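PDB 4REM: UDP-glucose:anthocyanidin 3-O-glucosyltransferase from Clitoria ternatea, which is a plant glycosyltransferase of the GT-B fold, built from two Rossmann-like domains that face each other across a cleft. Local coordinates for residues F10-G15 with I112-V117; G15-P20 with F134-S139; L28-P33 with H54-I59. One frame throughout, in Å; residues are numbered along the deposited sequence.

From the N terminus, the chain first runs along strand 6-10, an inner strand of the seven-stranded parallel sheet of the N-terminal Rossmann-like domain. The loop 10-15 enters interaction 1, which closes when the chain returns at 112-117. Residues 15-20 follow directly, sharing G15, and interaction 2 closes later, at 134-139. Interactions 1 and 2 therefore cross along the chain. Their centres are about 8 Å apart, and both reach DLM. Interaction 3, 28-33 with 54-59, nests inside both loops. It ties the end of helix 18-31 to the loop before the edge strand 59-64. Interactions 1 and 3 touch where I112 packs on L28.

Interaction 1: F10-G15 with I112-V117; sequences FPFPFG and IADAFV. With DLM (3,5,7-trihydroxy-2-(3,4,5-trihydroxyphenyl)chromenium), chain B.
F12 and F116 form a T-shaped stack at the end of neighbouring parallel strands in a Rossmann-like sheet. The edge of F116 points at the face of F12, with the planes at 88° and the centroids 5.2 Å apart. F116 CD2 lies over one face of the F12 ring, displaced toward its rim. CB of F116 also sits over this face, 4.0 Å from the centroid, as a CH-pi contact. F14 CD2 lies over the centre of the opposite face, so F12 is held between two aromatic residues. V117 CG2 comes to the F12 edge. F116 also turns an edge to the bound DLM, with CE2 3.7 Å from C9 of the ligand.

Behind the rings the two backbones are paired. A parallel bridge joins F10 and A113, where F10 N donates to I112 O and D114 N donates to F10 O, both at 2.9 Å. CB of F10 and CB of A113 meet on the same face of the sheet.

D114 then begins a type I turn that brings F116 and V117 back over the loop. CG of D114 is anti to the backbone N (chi1 -173°), and its carboxylate lies beside CB of F12. Its OD1 is hydrogen-bonded to H17 ND1, and a water bound to OD1 makes a weak bond to F12 N. In an Asx turn, the anti lone pair of D114 OD2 accepts from F116 N at 2.9 Å.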
loop_
_atom_site.group_PDB
_atom_site.type_symbol
_atom_site.label_atom_id
_atom_site.label_comp_id
_atom_site.label_asym_id
_atom_site.label_seq_id
_atom_site.Cartn_x
_atom_site.Cartn_y
_atom_site.Cartn_z
ATOM N N PHE A 10 1.331 10.268 -13.432
ATOM C CA PHE A 10 2.650 9.674 -13.250
ATOM C C PHE A 10 2.665 8.703 -12.069
ATOM O O PHE A 10 2.811 9.118 -10.916
ATOM C CB PHE A 10 3.708 10.760 -13.032
ATOM C CG PHE A 10 4.000 11.593 -14.256
ATOM C CD1 PHE A 10 4.755 11.077 -15.298
ATOM C CD2 PHE A 10 3.541 12.899 -14.350
ATOM C CE1 PHE A 10 5.035 11.842 -16.419
ATOM C CE2 PHE A 10 3.818 13.669 -15.466
ATOM C CZ PHE A 10 4.566 13.140 -16.500
ATOM N N PRO A 11 2.520 7.400 -12.350
ATOM C CA PRO A 11 2.591 6.407 -11.277
ATOM C C PRO A 11 4.028 6.126 -10.881
ATOM O O PRO A 11 4.932 6.355 -11.684
ATOM C CB PRO A 11 2.002 5.158 -11.934
ATOM C CG PRO A 11 2.364 5.303 -13.382
ATOM C CD PRO A 11 2.239 6.783 -13.660
ATOM N N PHE A 12 4.233 5.663 -9.652
ATOM C CA PHE A 12 5.484 5.025 -9.289
ATOM C C PHE A 12 5.390 3.651 -9.937
ATOM O O PHE A 12 4.650 2.789 -9.467
ATOM C CB PHE A 12 5.610 4.917 -7.771
ATOM C CG PHE A 12 7.003 4.610 -7.293
ATOM C CD1 PHE A 12 8.088 5.345 -7.749
ATOM C CD2 PHE A 12 7.224 3.599 -6.372
ATOM C CE1 PHE A 12 9.369 5.066 -7.306
ATOM C CE2 PHE A 12 8.500 3.316 -5.923
ATOM C CZ PHE A 12 9.574 4.051 -6.390
ATOM N N PRO A 13 6.133 3.450 -11.037
ATOM C CA PRO A 13 5.913 2.335 -11.967
ATOM C C PRO A 13 6.323 0.979 -11.406
ATOM O O PRO A 13 7.088 0.268 -12.057
ATOM C CB PRO A 13 6.817 2.698 -13.147
ATOM C CG PRO A 13 7.939 3.455 -12.525
ATOM C CD PRO A 13 7.327 4.239 -11.393
ATOM N N PHE A 14 5.819 0.620 -10.230
ATOM C CA PHE A 14 6.192 -0.642 -9.604
ATOM C C PHE A 14 5.053 -1.273 -8.805
ATOM O O PHE A 14 4.431 -0.612 -7.973
ATOM C CB PHE A 14 7.404 -0.449 -8.687
ATOM C CG PHE A 14 8.589 0.187 -9.361
ATOM C CD1 PHE A 14 9.485 -0.580 -10.090
ATOM C CD2 PHE A 14 8.807 1.553 -9.261
ATOM C CE1 PHE A 14 10.576 0.006 -10.708
ATOM C CE2 PHE A 14 9.894 2.143 -9.876
ATOM C CZ PHE A 14 10.780 1.370 -10.601
ATOM N N GLY A 15 4.799 -2.553 -9.075
ATOM C CA GLY A 15 3.889 -3.388 -8.300
ATOM C C GLY A 15 2.679 -2.757 -7.638
ATOM O O GLY A 15 1.745 -2.333 -8.313
ATOM N N ILE A 112 -1.465 14.510 -11.896
ATOM C CA ILE A 112 -1.599 13.663 -10.719
ATOM C C ILE A 112 -0.421 12.711 -10.714
ATOM O O ILE A 112 -0.186 12.006 -11.694
ATOM C CB ILE A 112 -2.893 12.842 -10.733
ATOM C CG1 ILE A 112 -4.111 13.761 -10.682
ATOM C CG2 ILE A 112 -2.925 11.874 -9.559
ATOM C CD1 ILE A 112 -5.427 13.025 -10.749
ATOM N N ALA A 113 0.327 12.692 -9.619
ATOM C CA ALA A 113 1.507 11.844 -9.549
ATOM C C ALA A 113 1.618 11.151 -8.205
ATOM O O ALA A 113 1.207 11.697 -7.180
ATOM C CB ALA A 113 2.757 12.656 -9.828
ATOM N N ASP A 114 2.166 9.939 -8.221
ATOM C CA ASP A 114 2.552 9.268 -6.993
ATOM C C ASP A 114 3.572 10.164 -6.302
ATOM O O ASP A 114 4.453 10.722 -6.955
ATOM C CB ASP A 114 3.170 7.908 -7.311
ATOM C CG ASP A 114 3.451 7.084 -6.067
ATOM O OD1 ASP A 114 2.751 6.073 -5.857
ATOM O OD2 ASP A 114 4.372 7.445 -5.307
ATOM N N ALA A 115 3.448 10.314 -4.987
ATOM C CA ALA A 115 4.289 11.242 -4.239
ATOM C C ALA A 115 5.783 10.951 -4.382
ATOM O O ALA A 115 6.613 11.838 -4.174
ATOM C CB ALA A 115 3.884 11.256 -2.773
ATOM N N PHE A 116 6.116 9.714 -4.737
ATOM C CA PHE A 116 7.512 9.306 -4.881
ATOM C C PHE A 116 8.158 9.881 -6.142
ATOM O O PHE A 116 9.370 10.083 -6.189
ATOM C CB PHE A 116 7.638 7.777 -4.873
ATOM C CG PHE A 116 7.377 7.143 -3.531
ATOM C CD1 PHE A 116 7.139 7.920 -2.405
ATOM C CD2 PHE A 116 7.380 5.763 -3.397
ATOM C CE1 PHE A 116 6.898 7.331 -1.173
ATOM C CE2 PHE A 116 7.146 5.167 -2.168
ATOM C CZ PHE A 116 6.903 5.950 -1.056
ATOM N N VAL A 117 7.348 10.137 -7.164
ATOM C CA VAL A 117 7.842 10.741 -8.398
ATOM C C VAL A 117 7.976 12.252 -8.209
ATOM O O VAL A 117 7.221 13.036 -8.785
ATOM C CB VAL A 117 6.915 10.422 -9.590
ATOM C CG1 VAL A 117 7.586 10.773 -10.910
ATOM C CG2 VAL A 117 6.545 8.951 -9.579
HETATM O O12 DLM B . 9.386 1.451 0.137
HETATM C C11 DLM B . 8.467 1.038 -0.795
HETATM C C14 DLM B . 8.965 0.092 -1.840
HETATM C C15 DLM B . 8.207 -0.261 -2.959
HETATM C C1 DLM B . 8.309 4.129 3.224
HETATM C C2 DLM B . 7.308 3.768 2.328
HETATM O O21 DLM B . 7.932 -1.477 -5.004
HETATM O O22 DLM B . 12.072 -1.808 -2.343
HETATM C C3 DLM B . 7.642 2.828 1.224
HETATM C C18 DLM B . 10.818 -1.317 -2.557
HETATM C C19 DLM B . 10.244 -0.429 -1.654
HETATM C C17 DLM B . 10.047 -1.718 -3.757
HETATM O O24 DLM B . 10.572 -2.586 -4.667
HETATM C C16 DLM B . 8.690 -1.145 -3.923
HETATM C C10 DLM B . 7.057 1.542 -0.720
HETATM O O27 DLM B . 6.100 1.165 -1.614
HETATM C C9 DLM B . 6.694 2.423 0.293
HETATM C C4 DLM B . 9.031 2.321 1.134
HETATM C C5 DLM B . 9.960 2.744 2.077
HETATM C C6 DLM B . 9.605 3.627 3.099
HETATM O O29 DLM B . 10.554 4.011 4.000
HETATM O O30 DLM B . 6.048 4.267 2.461
HETATM O O HOH W 1 1.252 5.064 -8.169
#

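Interaction 2: G15-P20 with F134-S139. With DLM (3,5,7-trihydroxy-2-(3,4,5-trihydroxyphenyl)chromenium), chain B.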
loop_
_atom_site.group_PDB
_atom_site.type_symbol
_atom_site.label_atom_id
_atom_site.label_comp_id
_atom_site.label_asym_id
_atom_site.label_seq_id
_atom_site.Cartn_x
_atom_site.Cartn_y
_atom_site.Cartn_z
ATOM N N GLY A 15 4.799 -2.553 -9.075
ATOM C CA GLY A 15 3.889 -3.388 -8.300
ATOM C C GLY A 15 2.679 -2.757 -7.638
ATOM O O GLY A 15 1.745 -2.333 -8.313
ATOM N N SER A 16 2.709 -2.690 -6.309
ATOM C CA SER A 16 1.551 -2.286 -5.517
ATOM C C SER A 16 1.185 -0.804 -5.622
ATOM O O SER A 16 0.153 -0.383 -5.108
ATOM C CB SER A 16 1.760 -2.665 -4.047
ATOM O OG SER A 16 2.908 -2.029 -3.510
ATOM N N HIS A 17 2.029 -0.016 -6.278
ATOM C CA HIS A 17 1.746 1.402 -6.469
ATOM C C HIS A 17 0.863 1.634 -7.695
ATOM O O HIS A 17 0.225 2.678 -7.822
ATOM C CB HIS A 17 3.048 2.194 -6.625
ATOM C CG HIS A 17 3.772 2.441 -5.339
ATOM N ND1 HIS A 17 3.740 3.658 -4.691
ATOM C CD2 HIS A 17 4.561 1.636 -4.588
ATOM C CE1 HIS A 17 4.473 3.588 -3.593
ATOM N NE2 HIS A 17 4.980 2.372 -3.508
ATOM N N LEU A 18 0.832 0.655 -8.592
ATOM C CA LEU A 18 0.144 0.801 -9.873
ATOM C C LEU A 18 -1.393 0.655 -9.828
ATOM O O LEU A 18 -2.101 1.526 -10.338
ATOM C CB LEU A 18 0.780 -0.113 -10.934
ATOM C CG LEU A 18 2.195 0.268 -11.370
ATOM C CD1 LEU A 18 2.965 -0.943 -11.876
ATOM C CD2 LEU A 18 2.135 1.343 -12.439
ATOM N N PRO A 19 -1.918 -0.433 -9.227
ATOM C CA PRO A 19 -3.384 -0.534 -9.170
ATOM C C PRO A 19 -4.136 0.601 -8.437
ATOM O O PRO A 19 -5.177 1.017 -8.950
ATOM C CB PRO A 19 -3.616 -1.879 -8.468
ATOM C CG PRO A 19 -2.388 -2.669 -8.762
ATOM C CD PRO A 19 -1.274 -1.667 -8.736
ATOM N N PRO A 20 -3.642 1.086 -7.276
ATOM C CA PRO A 20 -4.452 2.102 -6.590
ATOM C C PRO A 20 -4.560 3.417 -7.363
ATOM O O PRO A 20 -5.555 4.127 -7.213
ATOM C CB PRO A 20 -3.688 2.337 -5.279
ATOM C CG PRO A 20 -2.821 1.142 -5.108
ATOM C CD PRO A 20 -2.439 0.748 -6.492
ATOM N N PHE A 134 -0.298 11.719 -4.982
ATOM C CA PHE A 134 -1.097 10.563 -4.592
ATOM C C PHE A 134 -0.330 9.716 -3.581
ATOM O O PHE A 134 0.859 9.449 -3.763
ATOM C CB PHE A 134 -1.466 9.729 -5.821
ATOM C CG PHE A 134 -2.235 8.479 -5.499
ATOM C CD1 PHE A 134 -3.530 8.550 -5.007
ATOM C CD2 PHE A 134 -1.667 7.231 -5.703
ATOM C CE1 PHE A 134 -4.242 7.399 -4.715
ATOM C CE2 PHE A 134 -2.373 6.076 -5.415
ATOM C CZ PHE A 134 -3.662 6.160 -4.919
ATOM N N TRP A 135 -1.014 9.296 -2.519
ATOM C CA TRP A 135 -0.369 8.578 -1.424
ATOM C C TRP A 135 -1.030 7.231 -1.126
ATOM O O TRP A 135 -1.997 7.161 -0.363
ATOM C CB TRP A 135 -0.360 9.448 -0.169
ATOM C CG TRP A 135 0.500 8.919 0.925
ATOM C CD1 TRP A 135 0.096 8.195 2.008
ATOM C CD2 TRP A 135 1.915 9.068 1.049
ATOM N NE1 TRP A 135 1.172 7.886 2.798
ATOM C CE2 TRP A 135 2.309 8.417 2.230
ATOM C CE3 TRP A 135 2.898 9.697 0.275
ATOM C CZ2 TRP A 135 3.635 8.370 2.660
ATOM C CZ3 TRP A 135 4.213 9.652 0.699
ATOM C CH2 TRP A 135 4.571 8.993 1.877
ATOM N N PRO A 136 -0.501 6.154 -1.731
ATOM C CA PRO A 136 -1.018 4.795 -1.552
ATOM C C PRO A 136 -0.312 4.042 -0.425
ATOM O O PRO A 136 -0.547 2.848 -0.249
ATOM C CB PRO A 136 -0.680 4.138 -2.888
ATOM C CG PRO A 136 0.620 4.777 -3.267
ATOM C CD PRO A 136 0.551 6.202 -2.764
ATOM N N ASN A 137 0.544 4.730 0.322
ATOM C CA ASN A 137 1.282 4.097 1.407
ATOM C C ASN A 137 0.504 4.167 2.716
ATOM O O ASN A 137 -0.662 4.564 2.722
ATOM C CB ASN A 137 2.650 4.756 1.564
ATOM C CG ASN A 137 3.361 4.944 0.236
ATOM O OD1 ASN A 137 3.651 6.069 -0.173
ATOM N ND2 ASN A 137 3.641 3.840 -0.445
ATOM N N VAL A 138 1.137 3.774 3.819
ATOM C CA VAL A 138 0.523 3.930 5.137
ATOM C C VAL A 138 0.295 5.419 5.387
ATOM O O VAL A 138 1.236 6.208 5.347
ATOM C CB VAL A 138 1.401 3.331 6.262
ATOM C CG1 VAL A 138 0.772 3.579 7.625
ATOM C CG2 VAL A 138 1.597 1.843 6.043
ATOM N N SER A 139 -0.958 5.795 5.619
ATOM C CA SER A 139 -1.333 7.201 5.753
ATOM C C SER A 139 -0.625 7.895 6.912
ATOM O O SER A 139 -0.099 8.998 6.759
ATOM C CB SER A 139 -2.849 7.335 5.907
ATOM O OG SER A 139 -3.325 6.532 6.970
HETATM O O12 DLM B . 9.386 1.451 0.137
HETATM C C11 DLM B . 8.467 1.038 -0.795
HETATM C C14 DLM B . 8.965 0.092 -1.840
HETATM C C15 DLM B . 8.207 -0.261 -2.959
HETATM C C1 DLM B . 8.309 4.129 3.224
HETATM C C2 DLM B . 7.308 3.768 2.328
HETATM O O21 DLM B . 7.932 -1.477 -5.004
HETATM O O22 DLM B . 12.072 -1.808 -2.343
HETATM C C3 DLM B . 7.642 2.828 1.224
HETATM C C18 DLM B . 10.818 -1.317 -2.557
HETATM C C19 DLM B . 10.244 -0.429 -1.654
HETATM C C17 DLM B . 10.047 -1.718 -3.757
HETATM O O24 DLM B . 10.572 -2.586 -4.667
HETATM C C16 DLM B . 8.690 -1.145 -3.923
HETATM C C10 DLM B . 7.057 1.542 -0.720
HETATM O O27 DLM B . 6.100 1.165 -1.614
HETATM C C9 DLM B . 6.694 2.423 0.293
HETATM C C4 DLM B . 9.031 2.321 1.134
HETATM C C5 DLM B . 9.960 2.744 2.077
HETATM C C6 DLM B . 9.605 3.627 3.099
HETATM O O29 DLM B . 10.554 4.011 4.000
HETATM O O30 DLM B . 6.048 4.267 2.461
#
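H17 has its ring beside the backbone N (chi1 -77°), which turns NE2 to DLM O27, and N137 turns its amide in the same sense (chi1 -46°), which brings ND2 to 3.4 Å from DLM C9. They meet at the C-terminal ends of the strands of a parallel Rossmann-like sheet, between the loop after strand 131-135 and the 3-10 turn 16-17 that leads into helix 18-31. H17 CE1 lies 3.3 Å from N137 ND2, and the ring and amide planes stand 63° apart. P136 crosses H17 at about a right angle, its CG 3.6 Å from H17 ND1. The F12 and F116 rings also meet the imidazole, and D114 OD1 is hydrogen-bonded to its ND1, which limits its rotation.

One turn further on, P20 packs on strand 131-135. Its CB approaches F134 in the plane of the ring, 3.8 Å from CZ, and also touches P136 CB.

W135, on the other side of the strand, donates from NE1 to V138 O, straight at the hydrogen but from above the carbonyl plane. N137 OD1 lies over the centre of the W135 ring. D181 OD2 and P78 O also hydrogen-bond to DLM, and H17 NE2 is hydrogen-bonded to DLM O27 at 2.5 Å, near the imidazole plane.

Interaction 3: L28-P33 with H54-I59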
loop_
_atom_site.group_PDB
_atom_site.type_symbol
_atom_site.label_atom_id
_atom_site.label_comp_id
_atom_site.label_asym_id
_atom_site.label_seq_id
_atom_site.Cartn_x
_atom_site.Cartn_y
_atom_site.Cartn_z
ATOM N N LEU A 28 -12.201 8.985 -11.795
ATOM C CA LEU A 28 -12.156 10.340 -12.331
ATOM C C LEU A 28 -12.583 10.386 -13.799
ATOM O O LEU A 28 -13.249 11.323 -14.229
ATOM C CB LEU A 28 -10.756 10.936 -12.163
ATOM C CG LEU A 28 -10.305 11.232 -10.736
ATOM C CD1 LEU A 28 -8.873 11.729 -10.714
ATOM C CD2 LEU A 28 -11.225 12.242 -10.078
ATOM N N ALA A 29 -12.201 9.365 -14.559
ATOM C CA ALA A 29 -12.534 9.298 -15.979
ATOM C C ALA A 29 -14.016 9.004 -16.207
ATOM O O ALA A 29 -14.610 9.483 -17.173
ATOM C CB ALA A 29 -11.674 8.260 -16.671
ATOM N N HIS A 30 -14.601 8.202 -15.321
ATOM C CA HIS A 30 -16.021 7.878 -15.393
ATOM C C HIS A 30 -16.889 9.115 -15.156
ATOM O O HIS A 30 -17.911 9.301 -15.815
ATOM C CB HIS A 30 -16.377 6.793 -14.369
ATOM C CG HIS A 30 -15.886 5.425 -14.731
ATOM N ND1 HIS A 30 -15.523 5.076 -16.014
ATOM C CD2 HIS A 30 -15.703 4.317 -13.973
ATOM C CE1 HIS A 30 -15.135 3.812 -16.030
ATOM N NE2 HIS A 30 -15.235 3.330 -14.805
ATOM N N ILE A 31 -16.475 9.951 -14.209
ATOM C CA ILE A 31 -17.247 11.125 -13.818
ATOM C C ILE A 31 -16.882 12.350 -14.659
ATOM O O ILE A 31 -17.611 13.342 -14.678
ATOM C CB ILE A 31 -17.083 11.430 -12.304
ATOM C CG1 ILE A 31 -18.306 12.174 -11.762
ATOM C CG2 ILE A 31 -15.799 12.201 -12.035
ATOM C CD1 ILE A 31 -18.263 12.400 -10.270
ATOM N N ALA A 32 -15.754 12.267 -15.357
ATOM C CA ALA A 32 -15.358 13.307 -16.304
ATOM C C ALA A 32 -14.891 12.706 -17.628
ATOM O O ALA A 32 -13.707 12.779 -17.961
ATOM C CB ALA A 32 -14.268 14.183 -15.708
ATOM N N PRO A 33 -15.827 12.122 -18.398
ATOM C CA PRO A 33 -15.495 11.454 -19.662
ATOM C C PRO A 33 -15.172 12.455 -20.769
ATOM O O PRO A 33 -14.770 12.063 -21.864
ATOM C CB PRO A 33 -16.782 10.699 -19.995
ATOM C CG PRO A 33 -17.859 11.528 -19.388
ATOM C CD PRO A 33 -17.276 12.097 -18.126
ATOM N N HIS A 54 -9.752 -3.878 -20.418
ATOM C CA HIS A 54 -10.427 -2.825 -21.169
ATOM C C HIS A 54 -10.476 -1.522 -20.368
ATOM O O HIS A 54 -10.985 -1.493 -19.248
ATOM C CB HIS A 54 -11.845 -3.280 -21.531
ATOM C CG HIS A 54 -12.700 -2.201 -22.119
ATOM N ND1 HIS A 54 -12.856 -2.032 -23.481
ATOM C CD2 HIS A 54 -13.453 -1.241 -21.535
ATOM C CE1 HIS A 54 -13.664 -1.012 -23.705
ATOM N NE2 HIS A 54 -14.039 -0.512 -22.542
ATOM N N ILE A 55 -9.945 -0.446 -20.944
ATOM C CA ILE A 55 -9.985 0.860 -20.295
ATOM C C ILE A 55 -10.853 1.847 -21.078
ATOM O O ILE A 55 -10.942 1.760 -22.304
ATOM C CB ILE A 55 -8.566 1.457 -20.088
ATOM C CG1 ILE A 55 -7.908 1.801 -21.425
ATOM C CG2 ILE A 55 -7.689 0.502 -19.291
ATOM C CD1 ILE A 55 -6.550 2.458 -21.282
ATOM N N PRO A 56 -11.512 2.775 -20.363
ATOM C CA PRO A 56 -12.285 3.868 -20.965
ATOM C C PRO A 56 -11.476 4.628 -22.016
ATOM O O PRO A 56 -10.251 4.684 -21.918
ATOM C CB PRO A 56 -12.590 4.789 -19.773
ATOM C CG PRO A 56 -11.991 4.119 -18.546
ATOM C CD PRO A 56 -11.728 2.699 -18.910
ATOM N N ASN A 57 -12.157 5.211 -22.997
ATOM C CA ASN A 57 -11.484 5.841 -24.129
ATOM C C ASN A 57 -10.823 7.180 -23.808
ATOM O O ASN A 57 -9.956 7.638 -24.551
ATOM C CB ASN A 57 -12.449 5.995 -25.310
ATOM C CG ASN A 57 -11.916 5.360 -26.588
ATOM O OD1 ASN A 57 -12.026 4.149 -26.784
ATOM N ND2 ASN A 57 -11.337 6.178 -27.463
ATOM N N ASN A 58 -11.227 7.806 -22.706
ATOM C CA ASN A 58 -10.627 9.074 -22.304
ATOM C C ASN A 58 -9.370 8.883 -21.449
ATOM O O ASN A 58 -8.791 9.851 -20.952
ATOM C CB ASN A 58 -11.649 9.982 -21.607
ATOM C CG ASN A 58 -12.136 9.417 -20.287
ATOM O OD1 ASN A 58 -12.346 8.214 -20.153
ATOM N ND2 ASN A 58 -12.316 10.289 -19.304
ATOM N N ILE A 59 -8.961 7.627 -21.279
ATOM C CA ILE A 59 -7.672 7.311 -20.674
ATOM C C ILE A 59 -6.738 6.738 -21.735
ATOM O O ILE A 59 -7.024 5.691 -22.316
ATOM C CB ILE A 59 -7.799 6.280 -19.537
ATOM C CG1 ILE A 59 -8.728 6.786 -18.440
ATOM C CG2 ILE A 59 -6.429 5.958 -18.955
ATOM C CD1 ILE A 59 -8.966 5.768 -17.343
#
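N58 reaches across to the C-terminal end of helix 18-31 and meets A29 and P33. It is the third residue of a type I turn, P56 to I59. Its CB lies 3.8 Å from P33 O. CG sits between the backbone N and the carbonyl carbon (chi1 65°), a crowded position that directs the amide at the helix end. CG and OD1 pass beside the A29 methyl, with OD1 3.5 Å from A29 CB. At the tip, ND2 donates to A29 O over 3.2 Å. This bond is bent, at 142° at the hydrogen, and A29 O lies out of the amide plane. ND2 also bonds to T35 O, on the segment leading into strand 36-42.

Packing continues beside the amide. I59 brings CG1 to 3.7 Å from A29 CB, and its CD1 meets the same methyl. Nearer the surface, H30 crosses P56 at about a right angle, with CE1 4.0 Å from P56 CG. Q243 touches both of these residues.

The contact lies at the edge of the N-terminal domain, its centre about 24 Å from the centre of the chain. F37 of strand 36-42 packs against A29, N58 and I59, and V25 and L26 of helix 18-31 extend the packing on I59. The loop before edge strand 59-64 thus packs on both helix 18-31 and strand 36-42.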